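Local coordinates for putative immunoglobulin-blocking virulence protein (Mycoplasma mycoides subsp. capri, PDB 7ADK) that probably blocks host immunoglobulins as a virulence factor, and is seen in complex with a lipoprotein, at residues D394-S399 with D426-R431; L419-S424 with Y449-M454; L477-S482 with L502-S507. All blocks are in the same frame, centred on the assembly; numbering follows the deposited sequence.

Contact 1 of 3, residues D394-S399 with D426-R431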
loop_
_atom_site.group_PDB
_atom_site.type_symbol
_atom_site.label_atom_id
_atom_site.label_comp_id
_atom_site.label_asym_id
_atom_site.label_seq_id
_atom_site.Cartn_x
_atom_site.Cartn_y
_atom_site.Cartn_z
ATOM N N ASP A 394 -7.907 -31.494 -6.648
ATOM C CA ASP A 394 -9.175 -30.834 -6.303
ATOM C C ASP A 394 -9.185 -30.117 -4.940
ATOM O O ASP A 394 -10.151 -29.428 -4.630
ATOM C CB ASP A 394 -10.328 -31.835 -6.474
ATOM C CG ASP A 394 -10.602 -32.190 -7.949
ATOM O OD1 ASP A 394 -10.290 -31.376 -8.847
ATOM O OD2 ASP A 394 -11.162 -33.273 -8.236
ATOM N N GLY A 395 -8.115 -30.196 -4.144
ATOM C CA GLY A 395 -7.925 -29.367 -2.947
ATOM C C GLY A 395 -8.628 -29.861 -1.680
ATOM O O GLY A 395 -8.756 -29.123 -0.708
ATOM N N ILE A 396 -9.119 -31.099 -1.720
ATOM C CA ILE A 396 -9.699 -31.862 -0.613
ATOM C C ILE A 396 -8.637 -32.875 -0.174
ATOM O O ILE A 396 -8.112 -33.589 -1.021
ATOM C CB ILE A 396 -10.989 -32.574 -1.098
ATOM C CG1 ILE A 396 -12.131 -31.598 -1.419
ATOM C CG2 ILE A 396 -11.494 -33.612 -0.093
ATOM C CD1 ILE A 396 -13.128 -32.113 -2.428
ATOM N N ARG A 397 -8.322 -32.969 1.120
ATOM C CA ARG A 397 -7.416 -33.978 1.704
ATOM C C ARG A 397 -7.947 -34.562 3.010
ATOM O O ARG A 397 -8.548 -33.846 3.803
ATOM C CB ARG A 397 -6.037 -33.381 1.961
ATOM C CG ARG A 397 -5.114 -33.354 0.750
ATOM C CD ARG A 397 -3.724 -32.882 1.168
ATOM N NE ARG A 397 -3.103 -33.832 2.106
ATOM C CZ ARG A 397 -2.758 -33.646 3.363
ATOM N NH1 ARG A 397 -2.297 -34.662 4.015
ATOM N NH2 ARG A 397 -2.871 -32.520 3.994
ATOM N N PHE A 398 -7.654 -35.829 3.275
ATOM C CA PHE A 398 -7.871 -36.479 4.567
ATOM C C PHE A 398 -6.536 -36.978 5.128
ATOM O O PHE A 398 -5.785 -37.668 4.441
ATOM C CB PHE A 398 -8.872 -37.631 4.445
ATOM C CG PHE A 398 -10.295 -37.251 4.094
ATOM C CD1 PHE A 398 -10.635 -36.916 2.776
ATOM C CD2 PHE A 398 -11.295 -37.266 5.083
ATOM C CE1 PHE A 398 -11.965 -36.599 2.451
ATOM C CE2 PHE A 398 -12.625 -36.970 4.753
ATOM C CZ PHE A 398 -12.959 -36.639 3.433
ATOM N N SER A 399 -6.239 -36.679 6.386
ATOM C CA SER A 399 -5.049 -37.168 7.080
ATOM C C SER A 399 -5.404 -37.724 8.450
ATOM O O SER A 399 -6.342 -37.285 9.093
ATOM C CB SER A 399 -3.953 -36.110 7.132
ATOM O OG SER A 399 -4.303 -34.963 7.793
ATOM N N ASP A 426 -11.569 -24.079 -6.373
ATOM C CA ASP A 426 -12.977 -23.834 -6.693
ATOM C C ASP A 426 -13.777 -25.136 -6.771
ATOM O O ASP A 426 -14.996 -25.098 -6.632
ATOM C CB ASP A 426 -13.088 -22.984 -7.971
ATOM C CG ASP A 426 -12.582 -21.550 -7.789
ATOM O OD1 ASP A 426 -12.939 -20.901 -6.799
ATOM O OD2 ASP A 426 -11.821 -21.055 -8.639
ATOM N N GLU A 427 -13.121 -26.295 -6.872
ATOM C CA GLU A 427 -13.746 -27.597 -6.644
ATOM C C GLU A 427 -13.949 -27.848 -5.143
ATOM O O GLU A 427 -15.065 -28.125 -4.711
ATOM C CB GLU A 427 -12.920 -28.700 -7.304
ATOM C CG GLU A 427 -13.530 -30.102 -7.183
ATOM C CD GLU A 427 -14.786 -30.368 -8.014
ATOM O OE1 GLU A 427 -15.371 -29.436 -8.606
ATOM O OE2 GLU A 427 -15.200 -31.543 -8.091
ATOM N N ALA A 428 -12.914 -27.668 -4.311
ATOM C CA ALA A 428 -13.064 -27.786 -2.861
ATOM C C ALA A 428 -14.100 -26.808 -2.293
ATOM O O ALA A 428 -14.871 -27.189 -1.421
ATOM C CB ALA A 428 -11.724 -27.574 -2.167
ATOM N N TYR A 429 -14.190 -25.570 -2.780
ATOM C CA TYR A 429 -15.220 -24.642 -2.317
ATOM C C TYR A 429 -16.623 -25.077 -2.759
ATOM O O TYR A 429 -17.512 -25.185 -1.916
ATOM C CB TYR A 429 -14.875 -23.217 -2.741
ATOM C CG TYR A 429 -15.839 -22.173 -2.228
ATOM C CD1 TYR A 429 -15.911 -21.908 -0.854
ATOM C CD2 TYR A 429 -16.669 -21.471 -3.119
ATOM C CE1 TYR A 429 -16.799 -20.936 -0.367
ATOM C CE2 TYR A 429 -17.560 -20.496 -2.632
ATOM C CZ TYR A 429 -17.625 -20.223 -1.253
ATOM O OH TYR A 429 -18.462 -19.265 -0.788
ATOM N N ARG A 430 -16.817 -25.414 -4.038
ATOM C CA ARG A 430 -18.064 -25.973 -4.592
ATOM C C ARG A 430 -18.549 -27.204 -3.823
ATOM O O ARG A 430 -19.733 -27.314 -3.518
ATOM C CB ARG A 430 -17.816 -26.313 -6.073
ATOM C CG ARG A 430 -18.925 -27.110 -6.765
ATOM C CD ARG A 430 -18.482 -27.548 -8.164
ATOM N NE ARG A 430 -19.404 -28.558 -8.716
ATOM C CZ ARG A 430 -19.182 -29.841 -8.930
ATOM N NH1 ARG A 430 -18.032 -30.412 -8.764
ATOM N NH2 ARG A 430 -20.149 -30.603 -9.323
ATOM N N ARG A 431 -17.642 -28.131 -3.510
ATOM C CA ARG A 431 -17.972 -29.417 -2.890
ATOM C C ARG A 431 -17.910 -29.438 -1.370
ATOM O O ARG A 431 -18.484 -30.346 -0.791
ATOM C CB ARG A 431 -17.105 -30.523 -3.486
ATOM C CG ARG A 431 -17.449 -30.737 -4.964
ATOM C CD ARG A 431 -16.910 -32.056 -5.496
ATOM N NE ARG A 431 -17.501 -33.217 -4.821
ATOM C CZ ARG A 431 -17.034 -34.440 -4.846
ATOM N NH1 ARG A 431 -16.001 -34.750 -5.549
ATOM N NH2 ARG A 431 -17.608 -35.367 -4.167
#
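D394 and G395 pass close to E427 and A428 near the N-terminal end of helix 426-442, with the CA atoms of G395 and A428 5.4 Å apart. The contact belongs to an alpha/beta layer: the connecting helix of the beta-alpha-beta unit formed by strand 415-422, helix 426-442 and strand 448-454 meets the loop leading into strand 396-403. Small residues permit the close approach. G395, with no side chain, adopts a positive phi, and its O lies 3.7 Å from CB of A428, whose lone methyl points at this loop. I396 covers the same methyl from the strand, CG1 to A428 CB 4.1 Å. Beyond the contact this isoleucine also touches L421 and L435, so its branched apolar chain fills the seam between sheet and helix. On the polar side D394 and E427 lie side by side and point the same way, their carboxylate planes 51° apart. E427 CG, anti to the backbone N (chi1 -177°), lies against D394 CG at 3.7 Å, and the chain then bends at chi2. These like charges would repel, but each has a basic partner: K391 for D394 OD1, and R430 within the helix for E427. E427 OE1 accepts from R430 NH1 at 2.8 Å, met on the syn side of the carboxylate and 26° out of its plane.

Contact 2 of 3, residues L419-S424 with Y449-M454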
loop_
_atom_site.group_PDB
_atom_site.type_symbol
_atom_site.label_atom_id
_atom_site.label_comp_id
_atom_site.label_asym_id
_atom_site.label_seq_id
_atom_site.Cartn_x
_atom_site.Cartn_y
_atom_site.Cartn_z
ATOM N N LEU A 419 -9.846 -33.443 8.228
ATOM C CA LEU A 419 -10.259 -33.005 6.900
ATOM C C LEU A 419 -9.669 -31.620 6.603
ATOM O O LEU A 419 -9.924 -30.664 7.331
ATOM C CB LEU A 419 -11.792 -33.054 6.844
ATOM C CG LEU A 419 -12.449 -32.517 5.566
ATOM C CD1 LEU A 419 -11.839 -33.094 4.298
ATOM C CD2 LEU A 419 -13.917 -32.861 5.559
ATOM N N ASP A 420 -8.904 -31.535 5.516
ATOM C CA ASP A 420 -8.214 -30.363 4.968
ATOM C C ASP A 420 -8.953 -29.912 3.697
ATOM O O ASP A 420 -9.057 -30.658 2.722
ATOM C CB ASP A 420 -6.735 -30.771 4.769
ATOM C CG ASP A 420 -5.839 -29.968 3.805
ATOM O OD1 ASP A 420 -6.244 -28.914 3.276
ATOM O OD2 ASP A 420 -4.678 -30.391 3.598
ATOM N N LEU A 421 -9.525 -28.702 3.718
ATOM C CA LEU A 421 -10.228 -28.061 2.600
ATOM C C LEU A 421 -9.522 -26.756 2.214
ATOM O O LEU A 421 -9.675 -25.737 2.890
ATOM C CB LEU A 421 -11.691 -27.786 2.996
ATOM C CG LEU A 421 -12.587 -29.031 3.017
ATOM C CD1 LEU A 421 -13.828 -28.797 3.860
ATOM C CD2 LEU A 421 -13.046 -29.397 1.617
ATOM N N ASP A 422 -8.785 -26.766 1.104
ATOM C CA ASP A 422 -8.185 -25.561 0.531
ATOM C C ASP A 422 -9.214 -24.805 -0.309
ATOM O O ASP A 422 -9.344 -25.022 -1.511
ATOM C CB ASP A 422 -6.935 -25.908 -0.287
ATOM C CG ASP A 422 -6.313 -24.676 -0.960
ATOM O OD1 ASP A 422 -6.628 -23.522 -0.576
ATOM O OD2 ASP A 422 -5.495 -24.852 -1.887
ATOM N N VAL A 423 -9.960 -23.894 0.308
ATOM C CA VAL A 423 -11.058 -23.167 -0.349
ATOM C C VAL A 423 -10.583 -22.027 -1.254
ATOM O O VAL A 423 -11.406 -21.322 -1.833
ATOM C CB VAL A 423 -12.145 -22.739 0.652
ATOM C CG1 VAL A 423 -12.888 -23.974 1.159
ATOM C CG2 VAL A 423 -11.595 -21.963 1.850
ATOM N N SER A 424 -9.271 -21.860 -1.461
ATOM C CA SER A 424 -8.763 -21.098 -2.609
ATOM C C SER A 424 -8.959 -21.852 -3.923
ATOM O O SER A 424 -9.056 -21.220 -4.974
ATOM C CB SER A 424 -7.296 -20.723 -2.448
ATOM O OG SER A 424 -6.446 -21.839 -2.575
ATOM N N TYR A 449 -11.614 -30.238 11.444
ATOM C CA TYR A 449 -11.816 -29.591 10.155
ATOM C C TYR A 449 -10.803 -28.455 10.045
ATOM O O TYR A 449 -10.684 -27.670 10.980
ATOM C CB TYR A 449 -13.245 -29.070 10.048
ATOM C CG TYR A 449 -14.320 -30.121 10.106
ATOM C CD1 TYR A 449 -14.709 -30.792 8.938
ATOM C CD2 TYR A 449 -14.926 -30.431 11.333
ATOM C CE1 TYR A 449 -15.708 -31.773 8.991
ATOM C CE2 TYR A 449 -15.917 -31.420 11.391
ATOM C CZ TYR A 449 -16.307 -32.089 10.221
ATOM O OH TYR A 449 -17.279 -33.024 10.284
ATOM N N ARG A 450 -10.068 -28.367 8.931
ATOM C CA ARG A 450 -9.138 -27.272 8.605
ATOM C C ARG A 450 -9.607 -26.598 7.318
ATOM O O ARG A 450 -9.578 -27.225 6.266
ATOM C CB ARG A 450 -7.690 -27.774 8.424
ATOM C CG ARG A 450 -7.154 -28.758 9.476
ATOM C CD ARG A 450 -5.700 -29.136 9.155
ATOM N NE ARG A 450 -4.795 -28.079 9.596
ATOM C CZ ARG A 450 -3.650 -27.662 9.113
ATOM N NH1 ARG A 450 -3.056 -26.755 9.803
ATOM N NH2 ARG A 450 -3.094 -28.098 8.025
ATOM N N ILE A 451 -10.038 -25.342 7.386
ATOM C CA ILE A 451 -10.491 -24.570 6.229
ATOM C C ILE A 451 -9.393 -23.560 5.895
ATOM O O ILE A 451 -9.137 -22.662 6.693
ATOM C CB ILE A 451 -11.849 -23.891 6.503
ATOM C CG1 ILE A 451 -12.929 -24.773 7.167
ATOM C CG2 ILE A 451 -12.383 -23.276 5.211
ATOM C CD1 ILE A 451 -13.392 -26.000 6.396
ATOM N N LYS A 452 -8.730 -23.700 4.748
ATOM C CA LYS A 452 -7.515 -22.955 4.395
ATOM C C LYS A 452 -7.765 -21.930 3.307
ATOM O O LYS A 452 -8.491 -22.208 2.367
ATOM C CB LYS A 452 -6.379 -23.893 3.985
ATOM C CG LYS A 452 -5.856 -24.768 5.118
ATOM C CD LYS A 452 -4.853 -25.808 4.648
ATOM C CE LYS A 452 -3.539 -25.278 4.125
ATOM N NZ LYS A 452 -2.644 -24.785 5.127
ATOM N N ASN A 453 -7.118 -20.772 3.412
ATOM C CA ASN A 453 -7.173 -19.669 2.453
ATOM C C ASN A 453 -8.562 -19.030 2.315
ATOM O O ASN A 453 -8.984 -18.675 1.217
ATOM C CB ASN A 453 -6.554 -20.093 1.110
ATOM C CG ASN A 453 -5.137 -20.597 1.208
ATOM O OD1 ASN A 453 -4.268 -19.955 1.775
ATOM N ND2 ASN A 453 -4.859 -21.751 0.670
ATOM N N MET A 454 -9.288 -18.859 3.416
ATOM C CA MET A 454 -10.614 -18.248 3.392
ATOM C C MET A 454 -10.499 -16.792 2.941
ATOM O O MET A 454 -9.817 -16.003 3.588
ATOM C CB MET A 454 -11.263 -18.294 4.772
ATOM C CG MET A 454 -11.450 -19.693 5.313
ATOM S SD MET A 454 -11.974 -19.697 7.030
ATOM C CE MET A 454 -13.740 -19.384 6.870
#
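L419 to D422 and Y449 to K452 pair as parallel strands, their axes 4.8 Å apart and only 13° from alignment. Backbone hydrogen bonds form the ladder: R450 N to L419 O, L421 N to R450 O, K452 N to L421 O and, more bent at 135°, V423 N to K452 O. Apolar contacts lie on the face of L419, L421, Y449 and I451. L421 and I451 run side by side with their CD1 atoms 3.8 Å apart, while V423 CG2 meets I451 CG2 at 3.7 Å, and L421 also reaches I436 of helix 426-442. On the other face the chains are polar: the methylenes of K452 lean toward D420, CD to OD1 3.7 Å, while the lysine's cation meets the F480 ring and D420 OD2 is salt-bridged to R397 of strand 396-403. Side-chain hydrogen bonds gather beyond D422, where the chain of 449-454 turns a corner. D422 OD1 accepts S424 N, closing an Asx turn, and S424 OG at 2.6 Å on its syn side. Across the contact N453 ND2 gives it a third bond, 2.8 Å long and descending from above the carboxylate plane. N453 has a positive phi (64°), which asparagine tolerates well, and three donors probably stabilise the aspartate's charge. Adjacent parallel strands linked through a helix that packs on the apolar face at L421 and V423 mark a beta-alpha-beta crossover.

Contact 3 of 3, residues L477-S482 with L502-S507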
loop_
_atom_site.group_PDB
_atom_site.type_symbol
_atom_site.label_atom_id
_atom_site.label_comp_id
_atom_site.label_asym_id
_atom_site.label_seq_id
_atom_site.Cartn_x
_atom_site.Cartn_y
_atom_site.Cartn_z
ATOM N N LEU A 477 -11.747 -26.938 15.150
ATOM C CA LEU A 477 -11.916 -26.166 13.928
ATOM C C LEU A 477 -10.721 -25.230 13.758
ATOM O O LEU A 477 -10.533 -24.348 14.589
ATOM C CB LEU A 477 -13.257 -25.415 14.011
ATOM C CG LEU A 477 -13.623 -24.623 12.751
ATOM C CD1 LEU A 477 -13.901 -25.532 11.561
ATOM C CD2 LEU A 477 -14.858 -23.791 13.012
ATOM N N GLU A 478 -9.932 -25.393 12.700
ATOM C CA GLU A 478 -8.889 -24.440 12.313
ATOM C C GLU A 478 -9.374 -23.653 11.094
ATOM O O GLU A 478 -9.648 -24.228 10.041
ATOM C CB GLU A 478 -7.546 -25.130 12.005
ATOM C CG GLU A 478 -6.887 -25.843 13.194
ATOM C CD GLU A 478 -5.559 -26.565 12.882
ATOM O OE1 GLU A 478 -5.026 -26.439 11.764
ATOM O OE2 GLU A 478 -5.010 -27.263 13.759
ATOM N N LEU A 479 -9.471 -22.331 11.221
ATOM C CA LEU A 479 -9.826 -21.420 10.140
ATOM C C LEU A 479 -8.608 -20.565 9.811
ATOM O O LEU A 479 -8.127 -19.848 10.683
ATOM C CB LEU A 479 -11.013 -20.536 10.564
ATOM C CG LEU A 479 -12.292 -21.260 11.007
ATOM C CD1 LEU A 479 -13.355 -20.249 11.415
ATOM C CD2 LEU A 479 -12.869 -22.150 9.923
ATOM N N PHE A 480 -8.113 -20.633 8.575
ATOM C CA PHE A 480 -7.008 -19.804 8.098
ATOM C C PHE A 480 -7.533 -18.689 7.192
ATOM O O PHE A 480 -7.761 -18.898 5.998
ATOM C CB PHE A 480 -5.949 -20.649 7.390
ATOM C CG PHE A 480 -5.340 -21.747 8.226
ATOM C CD1 PHE A 480 -6.012 -22.969 8.421
ATOM C CD2 PHE A 480 -4.091 -21.534 8.826
ATOM C CE1 PHE A 480 -5.459 -23.953 9.249
ATOM C CE2 PHE A 480 -3.543 -22.518 9.657
ATOM C CZ PHE A 480 -4.232 -23.714 9.879
ATOM N N PHE A 481 -7.752 -17.511 7.767
ATOM C CA PHE A 481 -8.251 -16.336 7.069
ATOM C C PHE A 481 -7.151 -15.607 6.305
ATOM O O PHE A 481 -6.022 -15.483 6.770
ATOM C CB PHE A 481 -8.917 -15.401 8.066
ATOM C CG PHE A 481 -10.200 -15.921 8.668
ATOM C CD1 PHE A 481 -11.399 -15.844 7.945
ATOM C CD2 PHE A 481 -10.209 -16.443 9.966
ATOM C CE1 PHE A 481 -12.603 -16.267 8.521
ATOM C CE2 PHE A 481 -11.412 -16.873 10.540
ATOM C CZ PHE A 481 -12.611 -16.767 9.828
ATOM N N SER A 482 -7.480 -15.067 5.141
ATOM C CA SER A 482 -6.576 -14.202 4.395
ATOM C C SER A 482 -6.644 -12.753 4.901
ATOM O O SER A 482 -7.727 -12.218 5.107
ATOM C CB SER A 482 -6.942 -14.330 2.923
ATOM O OG SER A 482 -5.944 -13.788 2.106
ATOM N N LEU A 502 -10.928 -23.717 19.116
ATOM C CA LEU A 502 -11.089 -22.935 17.903
ATOM C C LEU A 502 -9.757 -22.249 17.626
ATOM O O LEU A 502 -9.244 -21.543 18.486
ATOM C CB LEU A 502 -12.226 -21.934 18.116
ATOM C CG LEU A 502 -12.472 -20.967 16.958
ATOM C CD1 LEU A 502 -13.029 -21.662 15.738
ATOM C CD2 LEU A 502 -13.480 -19.946 17.418
ATOM N N SER A 503 -9.201 -22.416 16.437
ATOM C CA SER A 503 -7.993 -21.718 16.018
ATOM C C SER A 503 -8.305 -20.703 14.932
ATOM O O SER A 503 -8.735 -21.061 13.841
ATOM C CB SER A 503 -6.966 -22.712 15.542
ATOM O OG SER A 503 -6.087 -23.075 16.556
ATOM N N LEU A 504 -8.098 -19.429 15.253
ATOM C CA LEU A 504 -8.266 -18.307 14.337
ATOM C C LEU A 504 -6.874 -17.883 13.877
ATOM O O LEU A 504 -6.137 -17.259 14.639
ATOM C CB LEU A 504 -9.079 -17.182 15.011
ATOM C CG LEU A 504 -10.441 -17.598 15.582
ATOM C CD1 LEU A 504 -11.207 -16.379 16.050
ATOM C CD2 LEU A 504 -11.311 -18.323 14.573
ATOM N N TYR A 505 -6.505 -18.266 12.661
ATOM C CA TYR A 505 -5.149 -18.191 12.114
ATOM C C TYR A 505 -5.113 -17.355 10.834
ATOM O O TYR A 505 -6.087 -17.300 10.096
ATOM C CB TYR A 505 -4.620 -19.604 11.796
ATOM C CG TYR A 505 -4.280 -20.566 12.923
ATOM C CD1 TYR A 505 -3.479 -20.160 14.006
ATOM C CD2 TYR A 505 -4.637 -21.920 12.804
ATOM C CE1 TYR A 505 -3.036 -21.096 14.960
ATOM C CE2 TYR A 505 -4.161 -22.864 13.727
ATOM C CZ TYR A 505 -3.358 -22.457 14.808
ATOM O OH TYR A 505 -2.880 -23.389 15.668
ATOM N N THR A 506 -3.963 -16.775 10.506
ATOM C CA THR A 506 -3.677 -16.230 9.164
ATOM C C THR A 506 -2.236 -16.534 8.794
ATOM O O THR A 506 -1.417 -16.758 9.677
ATOM C CB THR A 506 -3.865 -14.702 9.012
ATOM O OG1 THR A 506 -2.829 -13.960 9.593
ATOM C CG2 THR A 506 -5.107 -14.151 9.662
ATOM N N SER A 507 -1.910 -16.476 7.505
ATOM C CA SER A 507 -0.524 -16.467 7.019
ATOM C C SER A 507 -0.086 -15.073 6.539
ATOM O O SER A 507 0.686 -14.963 5.587
ATOM C CB SER A 507 -0.309 -17.566 5.971
ATOM O OG SER A 507 -0.723 -18.839 6.453
#
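Two neighbouring parallel strands of the mixed sheet meet here, L477-F481 beside L502-T506, twisted 27° against each other and joined by a connection without a helix. The ladder consists of S503 N to L477 O, L479 N to S503 O, Y505 N to L479 O and F481 N to Y505 O, of which the last is the most bent. One face is largely apolar, lined by L477, L479, F481, L502 and L504. L477 and L502 lie side by side, CD2 of L477 3.9 Å from CD1 of L502, and L504 CD2 approaches both L479 CD1 and the edge of the F481 ring. Leucines suit this buried layer, since they fill it without polar atoms to satisfy. The opposite face carries the aromatic pair F480 and Y505. Their side chains point the same way with ring centroids 5.1 Å apart, but the planes are inclined by 29° and slid apart, so the rings barely overlap and CD2 of Y505 touches CE2 of F480. I367 of helix 364-369 packs against both side chains. Tyrosine combines this apolar flank with a polar tip, its OH reaching D532 and R362. The extended E478 chain crosses Y505 obliquely with its carboxylate nearly upright to the tyrosine ring (83°), while R450 and Y372 take its oxygens. Its CD stands at the edge of the Y505 ring, 4.0 Å from CE2, whereas S503 CB sits over one face of that ring, 3.3 Å above the plane and displaced toward the rim.

All three contacts reach one mixed sheet, and their centres step across it: contacts 1 and 2 are about 8 Å apart, 2 and 3 about 9 Å, and 1 and 3 about 17 Å. Contact 1 sets a helix against the sheet with no clear hydrogen bond between its segments, whereas contacts 2 and 3 are strand ladders. Contact 1 uses the helix and contact 2 the two strands of one beta-alpha-beta unit, and the two are joined by the R397-D420 salt bridge; R450 and E478 make the equivalent tie between contacts 2 and 3. Burial is partial in the first two, where charged and polar side chains sit beside the apolar ones, and nearly complete in contact 3, where leucines and aromatic rings dominate.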